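Long-range contacts in phosphoribosyl-glycinamide (GAR) synthetase (PDB 7LVO), which catalyses the ATP-dependent joining of glycine to 5-phosphoribosylamine, the second step of de novo purine biosynthesis, as the N-terminal half of a bifunctional enzyme: residues T160-S168 with G227-L236; T184-A192 with V201-A210. All blocks are in the same frame, centred on the assembly; numbering follows the deposited sequence.

In the fold
Both contacts build one four-stranded antiparallel sheet in the ATP-grasp part of the chain, its strands ordered 163-167, 229-234, 188-192, 201-202. Contact 1 joins an outermost strand to its inner neighbour, and contact 2 joins the other inner strand to the opposite edge. Their centres lie about 10 Å apart. Along the chain contact 2 is nested within the loop closed by contact 1, and helix 207-218 leads from its second segment to strand 229-234. The two inner strands are stitched directly, for instance by V189 N and E233 O at 2.8 Å. Residues 184-192, 201-210 and 227-236 fall in the predicted ATP-binding region, so the sheet probably forms part of the nucleotide site.

Contact 1 (T160-S168 with G227-L236); sequences TAAFRSFTS and GDEVVVEEYL
F166 lies obliquely against V232, bringing ring atom CE1 to 4.0 Å from V232 CG2, while its CB rests 3.7 Å from V230 CG1. With CG beside the backbone N (chi1 -57°), the ring leans toward the position of R164, opposite V232; the V230 carbonyl oxygen sits at the ring edge. On this face F166 and V232, with R164, pack on helix 171-179.

On the other face, where F163, S165 and V231 meet helix 146-155, F163 gives only its root to the partner strand. F163 CB meets E233 CB at 3.6 Å; with CG between the backbone N and the carbonyl carbon (chi1 76°), the ring leads away from the partner strand and touches K150. The E233 carboxylate, at the end of an extended chain, forms salt bridges with K150 and K191. Farther along, S165 OG lies 3.7 Å from V231 CG2, buried with no polar partner in the model, and T167 CG2 crosses the E229 chain.

R164 with V232, and F166 with V230, each exchange two backbone bonds. Next along, S168 N reaches D228 O at 2.7 Å. At the other end A161 CB nestles 3.7 Å from L236 CD1, and a water joins A162 N to E234 OE1, at 2.7 Å from the latter; E234 OE2 turns to S185.

Strand 163-167 thus forms the antiparallel edge of a sheet backed by helix 171-179 on the F166 and V232 face, consistent with the small nucleotide-covering subdomain of ATP-grasp ligases.

Contact 2 (T184-A192 with V201-A210); sequences TSGRSVIKA and VLIPETDEEA
L202 N donates to I190 O at 2.8 Å and 164°, and I190 N returns a bond to L202 O, so the two residues form one antiparallel hydrogen-bonded pair. The neighbouring pair, K191 with V201, is non-hydrogen-bonded. Here the lysine, extended beyond CG, lies alongside the valine, in the same direction, and K191 CG lies 3.7 Å from V201 CG2 while the ammonium goes on to E233. V189 CG1 meets V201 CG1 at 3.6 Å.

The two strands are arms of a beta hairpin whose intervening loop is partly unmodelled, and strand 201-202 is a sheet edge. P204 ends the pairing: where a strand would offer an N-H it sets a ring, with CD 3.4 Å from S188 O, and that buried oxygen has no polar partner in the model.

The chain then turns, with T206 as N-cap, into helix 207-218. I190 sends its extended CG1 branch (chi1 -59°, chi2 178°) to the first turn of the helix, CD1 lying 4.0 Å from A210 CB and 4.3 Å from P204 CG. R187, bent at chi3, makes a cation-pi contact with Y235.

Contact 1 (T160-S168 with G227-L236)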
loop_
_atom_site.group_PDB
_atom_site.type_symbol
_atom_site.label_atom_id
_atom_site.label_comp_id
_atom_site.label_asym_id
_atom_site.label_seq_id
_atom_site.Cartn_x
_atom_site.Cartn_y
_atom_site.Cartn_z
ATOM N N THR A 160 14.066 13.206 -6.930
ATOM C CA THR A 160 12.755 13.590 -6.426
ATOM C C THR A 160 12.541 15.065 -6.743
ATOM O O THR A 160 13.451 15.764 -7.187
ATOM C CB THR A 160 12.631 13.321 -4.922
ATOM O OG1 THR A 160 11.279 13.535 -4.495
ATOM C CG2 THR A 160 13.555 14.244 -4.138
ATOM N N ALA A 161 11.319 15.532 -6.504
ATOM C CA ALA A 161 10.987 16.922 -6.799
ATOM C C ALA A 161 11.685 17.866 -5.824
ATOM O O ALA A 161 11.816 17.571 -4.629
ATOM C CB ALA A 161 9.475 17.130 -6.732
ATOM N N ALA A 162 12.147 19.004 -6.344
ATOM C CA ALA A 162 12.694 20.050 -5.493
ATOM C C ALA A 162 11.713 20.366 -4.373
ATOM O O ALA A 162 10.495 20.281 -4.553
ATOM C CB ALA A 162 12.984 21.309 -6.308
ATOM N N PHE A 163 12.249 20.719 -3.206
ATOM C CA PHE A 163 11.409 20.857 -2.024
ATOM C C PHE A 163 12.120 21.689 -0.967
ATOM O O PHE A 163 13.324 21.943 -1.042
ATOM C CB PHE A 163 11.059 19.486 -1.436
ATOM C CG PHE A 163 12.192 18.857 -0.669
ATOM C CD1 PHE A 163 13.177 18.140 -1.327
ATOM C CD2 PHE A 163 12.282 18.999 0.704
ATOM C CE1 PHE A 163 14.223 17.566 -0.623
ATOM C CE2 PHE A 163 13.323 18.429 1.409
ATOM C CZ PHE A 163 14.292 17.711 0.744
ATOM N N ARG A 164 11.343 22.102 0.034
ATOM C CA ARG A 164 11.869 22.652 1.273
ATOM C C ARG A 164 10.860 22.341 2.374
ATOM O O ARG A 164 9.648 22.495 2.178
ATOM C CB ARG A 164 12.116 24.159 1.187
ATOM C CG ARG A 164 13.346 24.557 0.375
ATOM C CD ARG A 164 14.642 23.959 0.933
ATOM N NE ARG A 164 14.852 24.274 2.340
ATOM C CZ ARG A 164 14.847 23.381 3.325
ATOM N NH1 ARG A 164 14.680 22.088 3.091
ATOM N NH2 ARG A 164 15.020 23.796 4.576
ATOM N N SER A 165 11.359 21.902 3.522
ATOM C CA SER A 165 10.516 21.530 4.647
ATOM C C SER A 165 10.423 22.680 5.642
ATOM O O SER A 165 11.340 23.494 5.769
ATOM C CB SER A 165 11.059 20.281 5.344
ATOM O OG SER A 165 10.951 19.152 4.498
ATOM N N PHE A 166 9.293 22.738 6.343
ATOM C CA PHE A 166 9.028 23.792 7.307
ATOM C C PHE A 166 8.311 23.205 8.513
ATOM O O PHE A 166 7.592 22.209 8.401
ATOM C CB PHE A 166 8.168 24.913 6.702
ATOM C CG PHE A 166 8.757 25.535 5.470
ATOM C CD1 PHE A 166 8.515 24.991 4.221
ATOM C CD2 PHE A 166 9.547 26.669 5.562
ATOM C CE1 PHE A 166 9.055 25.563 3.085
ATOM C CE2 PHE A 166 10.087 27.248 4.428
ATOM C CZ PHE A 166 9.839 26.694 3.190
ATOM N N THR A 167 8.508 23.834 9.662
ATOM C CA THR A 167 7.780 23.498 10.877
ATOM C C THR A 167 6.575 24.421 11.024
ATOM O O THR A 167 6.459 25.447 10.350
ATOM C CB THR A 167 8.688 23.602 12.108
ATOM O OG1 THR A 167 9.143 24.951 12.258
ATOM C CG2 THR A 167 9.886 22.670 11.967
ATOM N N SER A 168 5.670 24.039 11.930
ATOM C CA SER A 168 4.447 24.816 12.118
ATOM C C SER A 168 4.745 26.253 12.533
ATOM O O SER A 168 3.970 27.163 12.216
ATOM C CB SER A 168 3.546 24.139 13.151
ATOM O OG SER A 168 4.217 23.998 14.391
ATOM N N GLY A 227 0.270 18.173 10.609
ATOM C CA GLY A 227 0.731 19.442 10.096
ATOM C C GLY A 227 1.799 20.129 10.913
ATOM O O GLY A 227 2.149 21.271 10.608
ATOM N N ASP A 228 2.326 19.476 11.953
ATOM C CA ASP A 228 3.409 20.077 12.725
ATOM C C ASP A 228 4.598 20.416 11.837
ATOM O O ASP A 228 5.357 21.346 12.138
ATOM C CB ASP A 228 3.836 19.136 13.853
ATOM C CG ASP A 228 2.751 18.943 14.894
ATOM O OD1 ASP A 228 1.650 19.508 14.717
ATOM O OD2 ASP A 228 2.995 18.227 15.888
ATOM N N GLU A 229 4.782 19.670 10.749
ATOM C CA GLU A 229 5.760 19.985 9.718
ATOM C C GLU A 229 5.076 19.862 8.363
ATOM O O GLU A 229 4.135 19.079 8.194
ATOM C CB GLU A 229 6.979 19.064 9.791
ATOM C CG GLU A 229 7.799 19.232 11.061
ATOM C CD GLU A 229 8.914 18.208 11.178
ATOM O OE1 GLU A 229 8.893 17.214 10.424
ATOM O OE2 GLU A 229 9.815 18.400 12.025
ATOM N N VAL A 230 5.552 20.645 7.397
ATOM C CA VAL A 230 4.951 20.707 6.073
ATOM C C VAL A 230 6.055 20.659 5.025
ATOM O O VAL A 230 7.122 21.260 5.204
ATOM C CB VAL A 230 4.089 21.977 5.902
ATOM C CG1 VAL A 230 4.942 23.227 6.039
ATOM C CG2 VAL A 230 3.375 21.960 4.557
ATOM N N VAL A 231 5.794 19.945 3.934
ATOM C CA VAL A 231 6.708 19.852 2.805
ATOM C C VAL A 231 6.103 20.622 1.638
ATOM O O VAL A 231 4.945 20.394 1.269
ATOM C CB VAL A 231 6.970 18.388 2.412
ATOM C CG1 VAL A 231 7.704 18.322 1.080
ATOM C CG2 VAL A 231 7.758 17.674 3.497
ATOM N N VAL A 232 6.886 21.531 1.062
ATOM C CA VAL A 232 6.507 22.277 -0.129
ATOM C C VAL A 232 7.458 21.859 -1.239
ATOM O O VAL A 232 8.670 22.095 -1.145
ATOM C CB VAL A 232 6.563 23.795 0.104
ATOM C CG1 VAL A 232 6.120 24.541 -1.140
ATOM C CG2 VAL A 232 5.706 24.179 1.303
ATOM N N GLU A 233 6.913 21.239 -2.287
ATOM C CA GLU A 233 7.738 20.691 -3.355
ATOM C C GLU A 233 7.115 20.995 -4.706
ATOM O O GLU A 233 5.935 21.337 -4.811
ATOM C CB GLU A 233 7.928 19.177 -3.194
ATOM C CG GLU A 233 6.647 18.382 -3.285
ATOM C CD GLU A 233 6.874 16.893 -3.106
ATOM O OE1 GLU A 233 7.777 16.524 -2.332
ATOM O OE2 GLU A 233 6.147 16.100 -3.746
ATOM N N GLU A 234 7.931 20.857 -5.748
ATOM C CA GLU A 234 7.496 21.188 -7.097
ATOM C C GLU A 234 6.441 20.206 -7.590
ATOM O O GLU A 234 6.543 18.994 -7.377
ATOM C CB GLU A 234 8.693 21.187 -8.050
ATOM C CG GLU A 234 8.362 21.622 -9.469
ATOM C CD GLU A 234 9.590 21.703 -10.358
ATOM O OE1 GLU A 234 10.696 21.388 -9.877
ATOM O OE2 GLU A 234 9.447 22.080 -11.536
ATOM N N TYR A 235 5.421 20.741 -8.254
ATOM C CA TYR A 235 4.399 19.920 -8.891
ATOM C C TYR A 235 4.959 19.355 -10.191
ATOM O O TYR A 235 5.341 20.114 -11.090
ATOM C CB TYR A 235 3.140 20.745 -9.153
ATOM C CG TYR A 235 2.070 20.017 -9.932
ATOM C CD1 TYR A 235 1.117 19.242 -9.288
ATOM C CD2 TYR A 235 2.010 20.111 -11.317
ATOM C CE1 TYR A 235 0.135 18.579 -9.998
ATOM C CE2 TYR A 235 1.032 19.449 -12.037
ATOM C CZ TYR A 235 0.098 18.685 -11.374
ATOM O OH TYR A 235 -0.879 18.026 -12.090
ATOM N N LEU A 236 5.009 18.032 -10.289
ATOM C CA LEU A 236 5.546 17.360 -11.462
ATOM C C LEU A 236 4.415 16.790 -12.311
ATOM O O LEU A 236 3.344 16.444 -11.804
ATOM C CB LEU A 236 6.507 16.242 -11.055
ATOM C CG LEU A 236 7.712 16.663 -10.215
ATOM C CD1 LEU A 236 8.582 15.450 -9.884
ATOM C CD2 LEU A 236 8.524 17.732 -10.921
HETATM O O HOH W 1 11.823 18.981 -9.291
#

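Contact 2 (T184-A192 with V201-A210)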
loop_
_atom_site.group_PDB
_atom_site.type_symbol
_atom_site.label_atom_id
_atom_site.label_comp_id
_atom_site.label_asym_id
_atom_site.label_seq_id
_atom_site.Cartn_x
_atom_site.Cartn_y
_atom_site.Cartn_z
ATOM N N THR A 184 10.252 25.743 -11.201
ATOM C CA THR A 184 10.201 26.044 -12.627
ATOM C C THR A 184 8.813 25.789 -13.198
ATOM O O THR A 184 8.337 26.545 -14.054
ATOM C CB THR A 184 11.245 25.213 -13.375
ATOM O OG1 THR A 184 12.543 25.464 -12.820
ATOM C CG2 THR A 184 11.250 25.570 -14.855
ATOM N N SER A 185 8.148 24.726 -12.740
ATOM C CA SER A 185 6.827 24.393 -13.258
ATOM C C SER A 185 5.777 25.439 -12.902
ATOM O O SER A 185 4.702 25.450 -13.511
ATOM C CB SER A 185 6.391 23.022 -12.741
ATOM O OG SER A 185 7.276 22.007 -13.181
ATOM N N GLY A 186 6.060 26.310 -11.935
ATOM C CA GLY A 186 5.118 27.323 -11.517
ATOM C C GLY A 186 4.044 26.853 -10.560
ATOM O O GLY A 186 3.273 27.687 -10.066
ATOM N N ARG A 187 3.961 25.555 -10.280
ATOM C CA ARG A 187 2.974 25.008 -9.361
ATOM C C ARG A 187 3.678 24.311 -8.206
ATOM O O ARG A 187 4.714 23.666 -8.394
ATOM C CB ARG A 187 2.037 24.025 -10.073
ATOM C CG ARG A 187 1.250 24.641 -11.222
ATOM C CD ARG A 187 0.229 23.657 -11.769
ATOM N NE ARG A 187 -0.725 23.246 -10.745
ATOM C CZ ARG A 187 -1.742 22.423 -10.954
ATOM N NH1 ARG A 187 -1.973 21.901 -12.148
ATOM N NH2 ARG A 187 -2.551 22.120 -9.943
ATOM N N SER A 188 3.106 24.443 -7.013
ATOM C CA SER A 188 3.659 23.861 -5.802
ATOM C C SER A 188 2.700 22.821 -5.241
ATOM O O SER A 188 1.496 22.841 -5.515
ATOM C CB SER A 188 3.933 24.938 -4.739
ATOM O OG SER A 188 4.863 25.897 -5.209
ATOM N N VAL A 189 3.254 21.905 -4.449
ATOM C CA VAL A 189 2.489 20.878 -3.755
ATOM C C VAL A 189 2.762 21.022 -2.265
ATOM O O VAL A 189 3.922 21.023 -1.839
ATOM C CB VAL A 189 2.855 19.464 -4.241
ATOM C CG1 VAL A 189 1.949 18.433 -3.593
ATOM C CG2 VAL A 189 2.770 19.384 -5.760
ATOM N N ILE A 190 1.696 21.147 -1.479
ATOM C CA ILE A 190 1.788 21.326 -0.034
ATOM C C ILE A 190 1.356 20.023 0.622
ATOM O O ILE A 190 0.192 19.616 0.501
ATOM C CB ILE A 190 0.926 22.502 0.447
ATOM C CG1 ILE A 190 1.370 23.795 -0.238
ATOM C CG2 ILE A 190 1.004 22.635 1.963
ATOM C CD1 ILE A 190 0.534 25.006 0.135
ATOM N N LYS A 191 2.287 19.375 1.316
ATOM C CA LYS A 191 2.047 18.086 1.946
ATOM C C LYS A 191 2.259 18.186 3.449
ATOM O O LYS A 191 3.240 18.774 3.911
ATOM C CB LYS A 191 2.977 17.010 1.375
ATOM C CG LYS A 191 2.805 16.750 -0.114
ATOM C CD LYS A 191 3.727 15.634 -0.572
ATOM C CE LYS A 191 3.539 15.324 -2.046
ATOM N NZ LYS A 191 4.436 14.213 -2.484
ATOM N N ALA A 192 1.333 17.606 4.207
ATOM C CA ALA A 192 1.503 17.472 5.649
ATOM C C ALA A 192 2.435 16.302 5.936
ATOM O O ALA A 192 2.197 15.181 5.474
ATOM C CB ALA A 192 0.153 17.260 6.329
ATOM N N VAL A 201 -2.447 15.944 1.053
ATOM C CA VAL A 201 -1.655 16.537 -0.017
ATOM C C VAL A 201 -2.541 17.497 -0.796
ATOM O O VAL A 201 -3.632 17.121 -1.242
ATOM C CB VAL A 201 -1.062 15.462 -0.947
ATOM C CG1 VAL A 201 -0.349 16.109 -2.124
ATOM C CG2 VAL A 201 -0.113 14.557 -0.171
ATOM N N LEU A 202 -2.074 18.733 -0.958
ATOM C CA LEU A 202 -2.810 19.769 -1.666
ATOM C C LEU A 202 -2.029 20.214 -2.895
ATOM O O LEU A 202 -0.795 20.263 -2.879
ATOM C CB LEU A 202 -3.083 20.973 -0.758
ATOM C CG LEU A 202 -4.058 20.743 0.397
ATOM C CD1 LEU A 202 -4.137 21.976 1.287
ATOM C CD2 LEU A 202 -5.432 20.373 -0.137
ATOM N N ILE A 203 -2.755 20.543 -3.959
ATOM C CA ILE A 203 -2.146 21.019 -5.197
ATOM C C ILE A 203 -2.771 22.358 -5.566
ATOM O O ILE A 203 -3.611 22.420 -6.475
ATOM C CB ILE A 203 -2.315 19.999 -6.334
ATOM C CG1 ILE A 203 -1.798 18.626 -5.906
ATOM C CG2 ILE A 203 -1.590 20.474 -7.585
ATOM C CD1 ILE A 203 -1.966 17.556 -6.964
ATOM N N PRO A 204 -2.401 23.449 -4.900
ATOM C CA PRO A 204 -2.994 24.754 -5.230
ATOM C C PRO A 204 -2.723 25.137 -6.676
ATOM O O PRO A 204 -1.572 25.228 -7.109
ATOM C CB PRO A 204 -2.312 25.711 -4.244
ATOM C CG PRO A 204 -1.041 25.018 -3.860
ATOM C CD PRO A 204 -1.367 23.556 -3.859
ATOM N N GLU A 205 -3.803 25.360 -7.429
ATOM C CA GLU A 205 -3.663 25.719 -8.836
ATOM C C GLU A 205 -2.946 27.049 -9.024
ATOM O O GLU A 205 -2.399 27.299 -10.104
ATOM C CB GLU A 205 -5.039 25.778 -9.504
ATOM C CG GLU A 205 -5.788 24.456 -9.507
ATOM C CD GLU A 205 -7.008 24.480 -10.408
ATOM O OE1 GLU A 205 -7.155 25.448 -11.185
ATOM O OE2 GLU A 205 -7.822 23.532 -10.341
ATOM N N THR A 206 -2.939 27.908 -8.008
ATOM C CA THR A 206 -2.248 29.186 -8.069
ATOM C C THR A 206 -1.654 29.492 -6.702
ATOM O O THR A 206 -1.882 28.770 -5.725
ATOM C CB THR A 206 -3.186 30.318 -8.509
ATOM O OG1 THR A 206 -4.233 30.472 -7.542
ATOM C CG2 THR A 206 -3.794 30.011 -9.870
ATOM N N ASP A 207 -0.881 30.577 -6.638
ATOM C CA ASP A 207 -0.257 30.957 -5.374
ATOM C C ASP A 207 -1.304 31.246 -4.307
ATOM O O ASP A 207 -1.128 30.876 -3.140
ATOM C CB ASP A 207 0.654 32.167 -5.576
ATOM C CG ASP A 207 1.901 31.831 -6.373
ATOM O OD1 ASP A 207 1.958 30.725 -6.953
ATOM O OD2 ASP A 207 2.825 32.670 -6.415
ATOM N N GLU A 208 -2.404 31.901 -4.688
ATOM C CA GLU A 208 -3.446 32.236 -3.722
ATOM C C GLU A 208 -3.908 31.001 -2.961
ATOM O O GLU A 208 -4.040 31.026 -1.731
ATOM C CB GLU A 208 -4.623 32.906 -4.433
ATOM C CG GLU A 208 -4.288 34.259 -5.032
ATOM C CD GLU A 208 -3.747 35.230 -3.999
ATOM O OE1 GLU A 208 -3.909 34.964 -2.788
ATOM O OE2 GLU A 208 -3.153 36.257 -4.396
ATOM N N GLU A 209 -4.157 29.905 -3.679
ATOM C CA GLU A 209 -4.561 28.670 -3.020
ATOM C C GLU A 209 -3.434 28.065 -2.196
ATOM O O GLU A 209 -3.708 27.309 -1.257
ATOM C CB GLU A 209 -5.055 27.659 -4.055
ATOM C CG GLU A 209 -6.154 28.192 -4.961
ATOM C CD GLU A 209 -6.700 27.138 -5.898
ATOM O OE1 GLU A 209 -6.455 25.936 -5.647
ATOM O OE2 GLU A 209 -7.369 27.511 -6.886
ATOM N N ALA A 210 -2.179 28.381 -2.525
ATOM C CA ALA A 210 -1.056 27.863 -1.749
ATOM C C ALA A 210 -0.967 28.548 -0.390
ATOM O O ALA A 210 -0.781 27.888 0.639
ATOM C CB ALA A 210 0.245 28.035 -2.531
#